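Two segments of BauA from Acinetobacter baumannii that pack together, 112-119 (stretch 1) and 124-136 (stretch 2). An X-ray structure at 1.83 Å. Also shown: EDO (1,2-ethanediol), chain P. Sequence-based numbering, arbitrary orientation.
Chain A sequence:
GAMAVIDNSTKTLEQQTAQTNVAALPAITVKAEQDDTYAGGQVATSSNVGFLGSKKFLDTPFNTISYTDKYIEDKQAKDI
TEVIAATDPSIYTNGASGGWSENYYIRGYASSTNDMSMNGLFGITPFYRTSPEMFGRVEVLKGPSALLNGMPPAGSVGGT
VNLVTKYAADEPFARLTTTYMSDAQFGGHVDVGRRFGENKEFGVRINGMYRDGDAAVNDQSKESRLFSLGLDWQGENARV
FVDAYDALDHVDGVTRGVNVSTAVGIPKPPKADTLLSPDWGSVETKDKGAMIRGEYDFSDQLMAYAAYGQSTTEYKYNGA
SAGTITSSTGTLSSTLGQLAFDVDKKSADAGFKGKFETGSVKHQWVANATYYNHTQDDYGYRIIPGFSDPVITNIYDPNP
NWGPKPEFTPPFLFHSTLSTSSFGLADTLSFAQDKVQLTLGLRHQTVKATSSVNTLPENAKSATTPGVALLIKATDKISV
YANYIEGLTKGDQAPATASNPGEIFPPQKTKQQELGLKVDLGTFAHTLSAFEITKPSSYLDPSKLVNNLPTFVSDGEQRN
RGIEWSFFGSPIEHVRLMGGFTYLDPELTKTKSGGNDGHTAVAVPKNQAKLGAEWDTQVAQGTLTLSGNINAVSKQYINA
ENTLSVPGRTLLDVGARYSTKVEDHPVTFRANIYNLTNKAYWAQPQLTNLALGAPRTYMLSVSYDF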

# COMPACT_ATOMS: atom_id res chain seq x y z
N SER A 112 -3.04 33.86 9.59
CA SER A 112 -2.59 33.37 10.90
C SER A 112 -3.72 32.63 11.61
O SER A 112 -4.88 33.11 11.64
N THR A 113 -3.36 31.56 12.31
CA THR A 113 -4.28 30.88 13.20
C THR A 113 -4.81 31.84 14.25
O THR A 113 -5.92 31.68 14.75
N ASN A 114 -3.98 32.81 14.64
CA ASN A 114 -4.33 33.77 15.68
C ASN A 114 -5.52 34.66 15.26
O ASN A 114 -6.07 35.36 16.10
N ASP A 115 -5.81 34.70 13.95
CA ASP A 115 -6.70 35.68 13.33
C ASP A 115 -8.06 35.07 12.95
O ASP A 115 -8.83 35.68 12.20
N MET A 116 -8.36 33.87 13.43
CA MET A 116 -9.69 33.31 13.16
C MET A 116 -10.72 33.99 14.06
O MET A 116 -10.40 34.34 15.20
N SER A 117 -11.96 34.08 13.58
CA SER A 117 -13.04 34.55 14.39
C SER A 117 -13.95 33.39 14.81
O SER A 117 -13.97 32.34 14.16
N MET A 118 -14.64 33.59 15.95
CA MET A 118 -15.66 32.67 16.43
C MET A 118 -16.99 33.41 16.52
O MET A 118 -17.07 34.43 17.18
N ASN A 119 -17.95 33.02 15.67
CA ASN A 119 -19.22 33.71 15.55
C ASN A 119 -18.96 35.21 15.33
O ASN A 119 -19.66 36.07 15.89
N ILE A 124 -10.80 34.73 20.41
CA ILE A 124 -11.48 33.70 21.23
C ILE A 124 -10.94 32.28 20.94
O ILE A 124 -10.91 31.41 21.83
N THR A 125 -10.68 32.02 19.66
CA THR A 125 -10.31 30.68 19.15
C THR A 125 -8.95 30.24 19.67
O THR A 125 -8.11 31.04 20.06
N PRO A 126 -8.65 28.92 19.62
CA PRO A 126 -7.33 28.43 20.01
C PRO A 126 -6.21 29.11 19.22
O PRO A 126 -6.40 29.43 18.05
N PHE A 127 -5.08 29.32 19.87
CA PHE A 127 -4.02 30.19 19.34
C PHE A 127 -3.38 29.62 18.07
O PHE A 127 -3.15 30.34 17.13
N TYR A 128 -3.09 28.31 18.06
CA TYR A 128 -2.23 27.73 17.02
C TYR A 128 -2.88 26.54 16.29
O TYR A 128 -2.47 26.23 15.17
N ARG A 129 -3.75 25.78 16.96
CA ARG A 129 -4.44 24.68 16.27
C ARG A 129 -5.81 24.47 16.90
O ARG A 129 -5.93 24.47 18.11
N THR A 130 -6.82 24.30 16.04
CA THR A 130 -8.19 24.16 16.44
C THR A 130 -8.74 22.84 15.91
O THR A 130 -8.93 22.69 14.70
N SER A 131 -9.17 21.96 16.83
CA SER A 131 -9.93 20.75 16.44
C SER A 131 -11.39 21.13 16.24
O SER A 131 -11.95 21.94 16.97
N PRO A 132 -12.02 20.71 15.13
CA PRO A 132 -13.28 21.33 14.73
C PRO A 132 -14.61 20.75 15.24
O PRO A 132 -15.68 21.13 14.72
N GLU A 133 -14.57 19.97 16.33
CA GLU A 133 -15.78 19.24 16.79
C GLU A 133 -16.88 20.19 17.28
O GLU A 133 -18.03 19.80 17.32
N MET A 134 -16.53 21.41 17.69
CA MET A 134 -17.55 22.28 18.29
C MET A 134 -18.20 23.20 17.26
O MET A 134 -19.04 24.04 17.63
N PHE A 135 -17.92 23.01 15.96
CA PHE A 135 -18.42 23.97 14.98
C PHE A 135 -19.47 23.36 14.05
O PHE A 135 -19.27 22.28 13.49
N GLY A 136 -20.50 24.16 13.78
CA GLY A 136 -21.53 23.86 12.80
C GLY A 136 -21.11 24.26 11.39
O GLY A 136 -21.57 23.68 10.41

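Stretch 1 meets stretch 2 through hydrogen bonds near its start and an apolar contact at Met118, and together they bury 585 Å². Ser112 makes no contact across the interface; in the t rotamer its OG accepts a hydrogen bond from Asn114 N (3.0 Å), while Ser112 O receives Asp115 N (3.0 Å), and these bonds accompany the turn into the short 3-10 segment that follows.

Thr113 points toward stretch 2. Its p rotamer brings OG1 to 2.7 Å from Phe127 O, to which it donates a hydrogen bond, and sets OG1 at the edge of the Tyr128 ring, 3.7 Å from Tyr128 CD1. A small β-branched residue suits this buried spot, supplying a donor without a long side chain. Asn114 leaves its backbone sideways, but with chi1 in m its amide end turns inward, and ND2 donates to the same carbonyl, Asn114 ND2 to Phe127 O being 2.9 Å. The carbonyl thus collects two donors. The same ND2 lies over one face of the Phe127 ring, 3.4 Å from Phe127 CE2; the CA-to-CB bond of Phe127 points away, but its t rotamer brings the ring back.

Asp115 points away and finds its polar partners elsewhere in the structure. Met116 points toward stretch 2, and its m, t, m conformation carries CE to 3.2 Å from Thr130 OG1, a reach well suited to a flexible, unbranched side chain.

Two waters fill out the polar contacts around Thr125, whose p rotamer presents OG1 to both. Water 1 lies 2.6 Å from Thr125 OG1, to which it can donate, and its O is also 2.7 Å from Thr113 O and 2.8 Å from Pro126 O, lying between carbonyls that cannot bond to each other; with two protons it cannot serve all three acceptors at once. Water 2 donates to Met116 O (2.8 Å from its O) and accepts from Ile124 N (2.9 Å) and Thr125 OG1 (3.2 Å, again from its O).

Ser117 points away, its hydroxyl satisfied elsewhere, and the neighbouring Met118 points toward stretch 2, with 114 Å² of its surface covered by that stretch. Its t, t, m conformation places SD 3.9 Å from Ile124 CG2, while Met118 CE lies 3.9 Å from Thr125 CG2, 4.1 Å from Met134 CE and 4.1 Å from Phe135 CE1, at the edge of that ring. A long thioether can fill such a pocket of varied apolar shapes. Asn119 lies beyond the contact; its O accepts a hydrogen bond from O2 of the 1,2-ethanediol (2.8 Å), probably from the crystallisation liquor.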

# COMPACT_ATOMS: atom_id res chain seq x y z
CB SER A 112 -2.06 34.52 11.75
OG SER A 112 -1.77 34.09 13.08
CB THR A 113 -3.61 29.65 13.83
OG1 THR A 113 -2.42 30.05 14.52
CG2 THR A 113 -3.30 28.61 12.77
CB ASN A 114 -3.21 34.78 15.94
CG ASN A 114 -2.00 34.26 16.67
OD1 ASN A 114 -1.06 35.03 16.85
ND2 ASN A 114 -1.95 32.97 16.95
CB ASP A 115 -6.04 36.32 12.11
CG ASP A 115 -4.90 37.26 12.50
OD1 ASP A 115 -4.79 37.57 13.70
OD2 ASP A 115 -4.08 37.62 11.62
CB MET A 116 -9.72 31.80 13.44
CG MET A 116 -8.69 31.04 12.62
SD MET A 116 -9.01 29.25 12.83
CE MET A 116 -8.64 29.04 14.56
CB SER A 117 -13.80 35.65 13.70
OG SER A 117 -14.27 35.26 12.42
CB MET A 118 -15.32 32.09 17.80
CG MET A 118 -16.36 31.05 18.27
SD MET A 118 -16.01 30.39 19.91
CE MET A 118 -14.47 29.54 19.61
CB ASN A 119 -20.07 33.48 16.81
CG ASN A 119 -20.39 32.02 17.04
OD1 ASN A 119 -20.73 31.30 16.10
ND2 ASN A 119 -20.31 31.58 18.28
CB ILE A 124 -13.00 33.75 21.01
CG1 ILE A 124 -13.55 35.17 21.13
CG2 ILE A 124 -13.70 32.78 21.94
CD1 ILE A 124 -13.21 35.81 22.45
CB THR A 125 -10.33 30.69 17.61
OG1 THR A 125 -9.64 31.84 17.15
CG2 THR A 125 -11.73 30.68 17.04
CB PRO A 126 -7.44 26.93 19.74
CG PRO A 126 -8.90 26.64 19.94
CD PRO A 126 -9.60 27.83 19.32
CB PHE A 127 -2.96 30.40 20.42
CG PHE A 127 -2.09 31.61 20.22
CD1 PHE A 127 -2.55 32.88 20.53
CD2 PHE A 127 -0.77 31.49 19.81
CE1 PHE A 127 -1.71 33.98 20.46
CE2 PHE A 127 0.06 32.59 19.70
CZ PHE A 127 -0.41 33.85 20.01
CB TYR A 128 -0.90 27.27 17.62
CG TYR A 128 0.15 28.33 17.80
CD1 TYR A 128 0.24 29.44 16.97
CD2 TYR A 128 1.03 28.25 18.86
CE1 TYR A 128 1.26 30.36 17.11
CE2 TYR A 128 2.09 29.13 18.99
CZ TYR A 128 2.17 30.23 18.15
OH TYR A 128 3.18 31.11 18.34
CB ARG A 129 -3.62 23.39 16.33
CG ARG A 129 -4.30 22.17 15.71
CD ARG A 129 -3.29 21.24 15.03
NE ARG A 129 -2.27 20.81 15.95
CZ ARG A 129 -0.97 20.95 15.77
NH1 ARG A 129 -0.46 21.17 14.56
NH2 ARG A 129 -0.18 20.73 16.81
CB THR A 130 -9.04 25.36 15.98
OG1 THR A 130 -8.51 26.53 16.60
CG2 THR A 130 -10.49 25.20 16.35
CB SER A 131 -9.75 19.62 17.46
OG SER A 131 -10.14 18.37 16.88
CB PRO A 132 -13.25 21.18 13.21
CG PRO A 132 -12.46 19.92 12.97
CD PRO A 132 -11.42 19.90 14.06
CB GLU A 133 -15.42 18.26 17.91
CG GLU A 133 -14.76 17.00 17.40
CD GLU A 133 -13.27 17.13 17.18
OE1 GLU A 133 -12.70 18.23 17.45
OE2 GLU A 133 -12.64 16.10 16.84
CB MET A 134 -16.99 23.08 19.46
CG MET A 134 -15.88 24.05 19.10
SD MET A 134 -15.27 24.95 20.56
CE MET A 134 -16.52 26.21 20.73
CB PHE A 135 -17.25 24.60 14.21
CG PHE A 135 -16.23 25.22 15.13
CD1 PHE A 135 -16.55 26.35 15.88
CD2 PHE A 135 -14.97 24.66 15.29
CE1 PHE A 135 -15.65 26.86 16.81
CE2 PHE A 135 -14.07 25.19 16.19
CZ PHE A 135 -14.42 26.27 16.97
C1 EDO P . -19.81 39.86 15.48
O1 EDO P . -20.89 40.79 15.51
C2 EDO P . -19.31 39.59 16.88
O2 EDO P . -19.93 38.40 17.37
O HOH W 1 -7.07 32.01 17.18
O HOH W 2 -11.69 34.21 17.71